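Local coordinates for protein AimR transcriptional regulator (Bacillus phage phi3T, PDB 5ZVV) that activates transcription of the phage aimX locus as a homodimer, apparently promoting lysis until the arbitrium peptide switches it to an inactive monomer and lysogeny follows, at residues Asn224-Asn236 and Ala249-His262. Sequence-based numbering, arbitrary orientation.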
loop_
_atom_site.group_PDB
_atom_site.type_symbol
_atom_site.label_atom_id
_atom_site.label_comp_id
_atom_site.label_asym_id
_atom_site.label_seq_id
_atom_site.Cartn_x
_atom_site.Cartn_y
_atom_site.Cartn_z
ATOM N N ASN A 224 22.836 -0.840 20.567
ATOM C CA ASN A 224 23.824 -1.005 19.504
ATOM C C ASN A 224 23.162 -1.131 18.137
ATOM O O ASN A 224 23.641 -0.552 17.156
ATOM C CB ASN A 224 24.711 -2.220 19.785
ATOM C CG ASN A 224 25.706 -1.971 20.905
ATOM O OD1 ASN A 224 25.880 -2.803 21.794
ATOM N ND2 ASN A 224 26.360 -0.818 20.865
ATOM N N ARG A 225 22.060 -1.880 18.051
ATOM C CA ARG A 225 21.383 -2.057 16.768
ATOM C C ARG A 225 20.880 -0.723 16.225
ATOM O O ARG A 225 21.096 -0.391 15.049
ATOM C CB ARG A 225 20.233 -3.059 16.920
ATOM C CG ARG A 225 19.484 -3.387 15.628
ATOM C CD ARG A 225 18.316 -2.426 15.381
ATOM N NE ARG A 225 17.159 -2.750 16.206
ATOM C CZ ARG A 225 16.027 -3.252 15.728
ATOM N NH1 ARG A 225 15.026 -3.531 16.550
ATOM N NH2 ARG A 225 15.896 -3.466 14.425
ATOM N N ILE A 226 20.205 0.056 17.076
ATOM C CA ILE A 226 19.650 1.339 16.653
ATOM C C ILE A 226 20.750 2.246 16.120
ATOM O O ILE A 226 20.646 2.794 15.017
ATOM C CB ILE A 226 18.888 2.003 17.814
ATOM C CG1 ILE A 226 17.640 1.191 18.179
ATOM C CG2 ILE A 226 18.523 3.450 17.467
ATOM C CD1 ILE A 226 16.597 1.131 17.079
ATOM N N CYS A 227 21.825 2.413 16.892
ATOM C CA CYS A 227 22.883 3.331 16.482
ATOM C C CYS A 227 23.606 2.825 15.241
ATOM O O CYS A 227 23.978 3.618 14.366
ATOM C CB CYS A 227 23.865 3.544 17.630
ATOM S SG CYS A 227 23.152 4.372 19.063
ATOM N N PHE A 228 23.809 1.507 15.148
ATOM C CA PHE A 228 24.441 0.933 13.964
ATOM C C PHE A 228 23.644 1.261 12.708
ATOM O O PHE A 228 24.190 1.796 11.735
ATOM C CB PHE A 228 24.596 -0.582 14.123
ATOM C CG PHE A 228 25.007 -1.277 12.856
ATOM C CD1 PHE A 228 26.327 -1.249 12.432
ATOM C CD2 PHE A 228 24.074 -1.943 12.079
ATOM C CE1 PHE A 228 26.705 -1.874 11.260
ATOM C CE2 PHE A 228 24.450 -2.573 10.907
ATOM C CZ PHE A 228 25.765 -2.535 10.497
ATOM N N PHE A 229 22.344 0.956 12.710
ATOM C CA PHE A 229 21.545 1.266 11.530
ATOM C C PHE A 229 21.369 2.766 11.325
ATOM O O PHE A 229 21.120 3.199 10.195
ATOM C CB PHE A 229 20.189 0.568 11.608
ATOM C CG PHE A 229 20.256 -0.892 11.265
ATOM C CD1 PHE A 229 20.536 -1.293 9.967
ATOM C CD2 PHE A 229 20.066 -1.860 12.234
ATOM C CE1 PHE A 229 20.614 -2.634 9.640
ATOM C CE2 PHE A 229 20.142 -3.206 11.915
ATOM C CZ PHE A 229 20.416 -3.592 10.616
ATOM N N ALA A 230 21.519 3.569 12.379
ATOM C CA ALA A 230 21.436 5.015 12.219
ATOM C C ALA A 230 22.642 5.553 11.456
ATOM O O ALA A 230 22.489 6.302 10.482
ATOM C CB ALA A 230 21.310 5.684 13.585
ATOM N N TYR A 231 23.855 5.182 11.884
ATOM C CA TYR A 231 25.047 5.615 11.156
ATOM C C TYR A 231 25.114 4.988 9.770
ATOM O O TYR A 231 25.601 5.622 8.824
ATOM C CB TYR A 231 26.307 5.288 11.959
ATOM C CG TYR A 231 26.545 6.249 13.096
ATOM C CD1 TYR A 231 26.890 7.573 12.847
ATOM C CD2 TYR A 231 26.416 5.842 14.417
ATOM C CE1 TYR A 231 27.105 8.462 13.879
ATOM C CE2 TYR A 231 26.627 6.726 15.460
ATOM C CZ TYR A 231 26.972 8.036 15.184
ATOM O OH TYR A 231 27.183 8.922 16.214
ATOM N N LEU A 232 24.631 3.752 9.634
ATOM C CA LEU A 232 24.490 3.148 8.315
ATOM C C LEU A 232 23.596 3.999 7.421
ATOM O O LEU A 232 23.916 4.233 6.248
ATOM C CB LEU A 232 23.929 1.732 8.457
ATOM C CG LEU A 232 24.129 0.754 7.303
ATOM C CD1 LEU A 232 25.610 0.459 7.107
ATOM C CD2 LEU A 232 23.348 -0.531 7.557
ATOM N N THR A 233 22.479 4.492 7.967
ATOM C CA THR A 233 21.565 5.310 7.173
ATOM C C THR A 233 22.192 6.649 6.803
ATOM O O THR A 233 22.055 7.106 5.663
ATOM C CB THR A 233 20.253 5.527 7.929
ATOM O OG1 THR A 233 19.627 4.263 8.182
ATOM C CG2 THR A 233 19.304 6.393 7.111
ATOM N N ILE A 234 22.876 7.297 7.751
ATOM C CA ILE A 234 23.526 8.576 7.457
ATOM C C ILE A 234 24.548 8.405 6.338
ATOM O O ILE A 234 24.532 9.128 5.325
ATOM C CB ILE A 234 24.169 9.151 8.734
ATOM C CG1 ILE A 234 23.086 9.554 9.740
ATOM C CG2 ILE A 234 25.077 10.335 8.405
ATOM C CD1 ILE A 234 23.622 9.986 11.089
ATOM N N GLY A 235 25.446 7.427 6.501
ATOM C CA GLY A 235 26.403 7.138 5.449
ATOM C C GLY A 235 25.735 6.874 4.115
ATOM O O GLY A 235 26.221 7.308 3.070
ATOM N N ASN A 236 24.601 6.168 4.134
ATOM C CA ASN A 236 23.869 5.931 2.894
ATOM C C ASN A 236 23.364 7.237 2.291
ATOM O O ASN A 236 23.369 7.404 1.065
ATOM C CB ASN A 236 22.707 4.969 3.135
ATOM C CG ASN A 236 23.169 3.549 3.379
ATOM O OD1 ASN A 236 24.318 3.207 3.113
ATOM N ND2 ASN A 236 22.272 2.710 3.882
ATOM N N ALA A 249 30.849 8.342 8.575
ATOM C CA ALA A 249 29.642 7.874 9.256
ATOM C C ALA A 249 29.610 6.351 9.337
ATOM O O ALA A 249 29.346 5.776 10.406
ATOM C CB ALA A 249 28.398 8.406 8.540
ATOM N N TYR A 250 29.873 5.681 8.210
ATOM C CA TYR A 250 29.975 4.224 8.206
ATOM C C TYR A 250 30.917 3.737 9.299
ATOM O O TYR A 250 30.569 2.855 10.091
ATOM C CB TYR A 250 30.459 3.732 6.842
ATOM C CG TYR A 250 29.436 3.821 5.737
ATOM C CD1 TYR A 250 28.087 3.601 5.988
ATOM C CD2 TYR A 250 29.821 4.119 4.437
ATOM C CE1 TYR A 250 27.152 3.678 4.973
ATOM C CE2 TYR A 250 28.895 4.200 3.419
ATOM C CZ TYR A 250 27.564 3.978 3.691
ATOM O OH TYR A 250 26.647 4.060 2.671
ATOM N N ILE A 251 32.120 4.314 9.359
ATOM C CA ILE A 251 33.094 3.899 10.365
ATOM C C ILE A 251 32.578 4.190 11.767
ATOM O O ILE A 251 32.835 3.421 12.702
ATOM C CB ILE A 251 34.453 4.578 10.100
ATOM C CG1 ILE A 251 35.066 4.046 8.804
ATOM C CG2 ILE A 251 35.409 4.348 11.259
ATOM C CD1 ILE A 251 36.359 4.731 8.418
ATOM N N LYS A 252 31.828 5.285 11.940
ATOM C CA LYS A 252 31.186 5.528 13.229
ATOM C C LYS A 252 30.217 4.411 13.591
ATOM O O LYS A 252 29.969 4.164 14.775
ATOM C CB LYS A 252 30.458 6.872 13.225
ATOM C CG LYS A 252 31.369 8.074 13.378
ATOM C CD LYS A 252 30.569 9.360 13.387
ATOM C CE LYS A 252 31.480 10.574 13.384
ATOM N NZ LYS A 252 30.695 11.837 13.295
ATOM N N GLY A 253 29.658 3.728 12.593
ATOM C CA GLY A 253 28.815 2.578 12.899
ATOM C C GLY A 253 29.556 1.348 13.407
ATOM O O GLY A 253 28.904 0.422 13.904
ATOM N N GLN A 254 30.890 1.323 13.314
ATOM C CA GLN A 254 31.643 0.099 13.601
ATOM C C GLN A 254 31.479 -0.339 15.052
ATOM O O GLN A 254 31.218 -1.515 15.331
ATOM C CB GLN A 254 33.123 0.303 13.271
ATOM C CG GLN A 254 34.033 -0.837 13.720
ATOM C CD GLN A 254 33.686 -2.158 13.064
ATOM O OE1 GLN A 254 33.779 -2.303 11.845
ATOM N NE2 GLN A 254 33.277 -3.130 13.871
ATOM N N LYS A 255 31.631 0.594 15.995
ATOM C CA LYS A 255 31.573 0.252 17.412
ATOM C C LYS A 255 30.216 -0.296 17.838
ATOM O O LYS A 255 30.103 -0.818 18.952
ATOM C CB LYS A 255 31.921 1.480 18.258
ATOM C CG LYS A 255 30.890 2.595 18.174
ATOM C CD LYS A 255 31.287 3.804 19.007
ATOM C CE LYS A 255 31.887 4.904 18.137
ATOM N NZ LYS A 255 30.911 5.411 17.124
ATOM N N TYR A 256 29.195 -0.194 16.989
ATOM C CA TYR A 256 27.856 -0.670 17.303
ATOM C C TYR A 256 27.523 -2.000 16.633
ATOM O O TYR A 256 26.421 -2.518 16.833
ATOM C CB TYR A 256 26.818 0.387 16.902
ATOM C CG TYR A 256 27.024 1.733 17.567
ATOM C CD1 TYR A 256 26.743 1.912 18.917
ATOM C CD2 TYR A 256 27.497 2.822 16.846
ATOM C CE1 TYR A 256 26.930 3.136 19.529
ATOM C CE2 TYR A 256 27.685 4.051 17.451
ATOM C CZ TYR A 256 27.400 4.202 18.792
ATOM O OH TYR A 256 27.584 5.423 19.397
ATOM N N ALA A 257 28.438 -2.558 15.843
ATOM C CA ALA A 257 28.227 -3.843 15.183
ATOM C C ALA A 257 28.746 -4.947 16.098
ATOM O O ALA A 257 29.950 -5.035 16.355
ATOM C CB ALA A 257 28.923 -3.871 13.825
ATOM N N LYS A 258 27.838 -5.788 16.592
ATOM C CA LYS A 258 28.174 -6.789 17.600
ATOM C C LYS A 258 27.992 -8.219 17.110
ATOM O O LYS A 258 28.059 -9.151 17.920
ATOM C CB LYS A 258 27.340 -6.563 18.864
ATOM C CG LYS A 258 27.588 -5.216 19.520
ATOM C CD LYS A 258 29.071 -5.001 19.769
ATOM C CE LYS A 258 29.344 -3.631 20.367
ATOM N NZ LYS A 258 30.803 -3.394 20.564
ATOM N N ASN A 259 27.756 -8.416 15.818
ATOM C CA ASN A 259 27.605 -9.743 15.243
ATOM C C ASN A 259 28.094 -9.687 13.799
ATOM O O ASN A 259 28.152 -8.607 13.208
ATOM C CB ASN A 259 26.151 -10.230 15.309
ATOM C CG ASN A 259 25.181 -9.278 14.646
ATOM O OD1 ASN A 259 25.160 -9.150 13.424
ATOM N ND2 ASN A 259 24.360 -8.613 15.451
ATOM N N PRO A 260 28.473 -10.830 13.225
ATOM C CA PRO A 260 29.036 -10.797 11.861
ATOM C C PRO A 260 28.058 -10.331 10.797
ATOM O O PRO A 260 28.500 -9.862 9.742
ATOM C CB PRO A 260 29.479 -12.252 11.623
ATOM C CG PRO A 260 28.748 -13.062 12.644
ATOM C CD PRO A 260 28.573 -12.165 13.830
ATOM N N VAL A 261 26.749 -10.424 11.036
ATOM C CA VAL A 261 25.782 -9.989 10.029
ATOM C C VAL A 261 25.845 -8.475 9.849
ATOM O O VAL A 261 25.951 -7.966 8.724
ATOM C CB VAL A 261 24.367 -10.459 10.410
ATOM C CG1 VAL A 261 23.329 -9.789 9.523
ATOM C CG2 VAL A 261 24.266 -11.976 10.298
ATOM N N HIS A 262 25.782 -7.732 10.956
ATOM C CA HIS A 262 25.945 -6.284 10.879
ATOM C C HIS A 262 27.332 -5.912 10.376
ATOM O O HIS A 262 27.483 -4.919 9.656
ATOM C CB HIS A 262 25.680 -5.657 12.246
ATOM C CG HIS A 262 24.259 -5.785 12.698
ATOM N ND1 HIS A 262 23.854 -5.492 13.981
ATOM C CD2 HIS A 262 23.146 -6.172 12.030
ATOM C CE1 HIS A 262 22.553 -5.696 14.088
ATOM N NE2 HIS A 262 22.100 -6.112 12.919
#
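Phe228, Phe229 and His262 build an aromatic cluster at one end of this contact. The Phe228 and His262 rings lie nearly parallel, at 15°, but displaced, with little of one ring above the other. Phe229 turns its edge to the imidazole face in a T-shaped pair with centroids 5.1 Å apart. Phe228 reaches this place because its CG is anti to the backbone N (chi1 170°); Gly253 O lies at its edge and Ala257 CB packs obliquely. Further along, Tyr231 meets Tyr256 rim to rim, CE2 to CE2 at 3.5 Å.

CH-pi contacts run the length of the interface. His262 CB sits over the Phe228 face, 3.8 Å from the ring centroid. Cys227 CB stands almost on the normal of the Tyr256 ring, 3.4 Å from its centroid, with SG over the same face, while the aliphatic chain of Lys255 lies against the other. Tyr231 takes Lys252 CB over one of its faces, and at the far end Gly235 CA lies over the Tyr250 ring, next to Ala249 CB, which touches Ile234 CG2. Close backbone approach accompanies this packing: Phe228 CA and Gly253 CA are 4.8 Å apart.

Among the polar groups, the Tyr250 hydroxyl donates to Asn236 OD1 at 2.5 Å, in the carbonyl plane and on a lone pair, anchoring the hydroxyl. Near the aromatic cluster, the methylenes of Lys258 pass by Asn224 OD1, which accepts from Lys54 NZ. Asn259 OD1 caps helix 260-277 through His262 N at 2.9 Å.

Helices 224-237 and 243-252 form an antiparallel helical hairpin, and the start of helix 260-277 packs against the same first helix, consistent with the TPR-like helical-repeat fold of the AimR family.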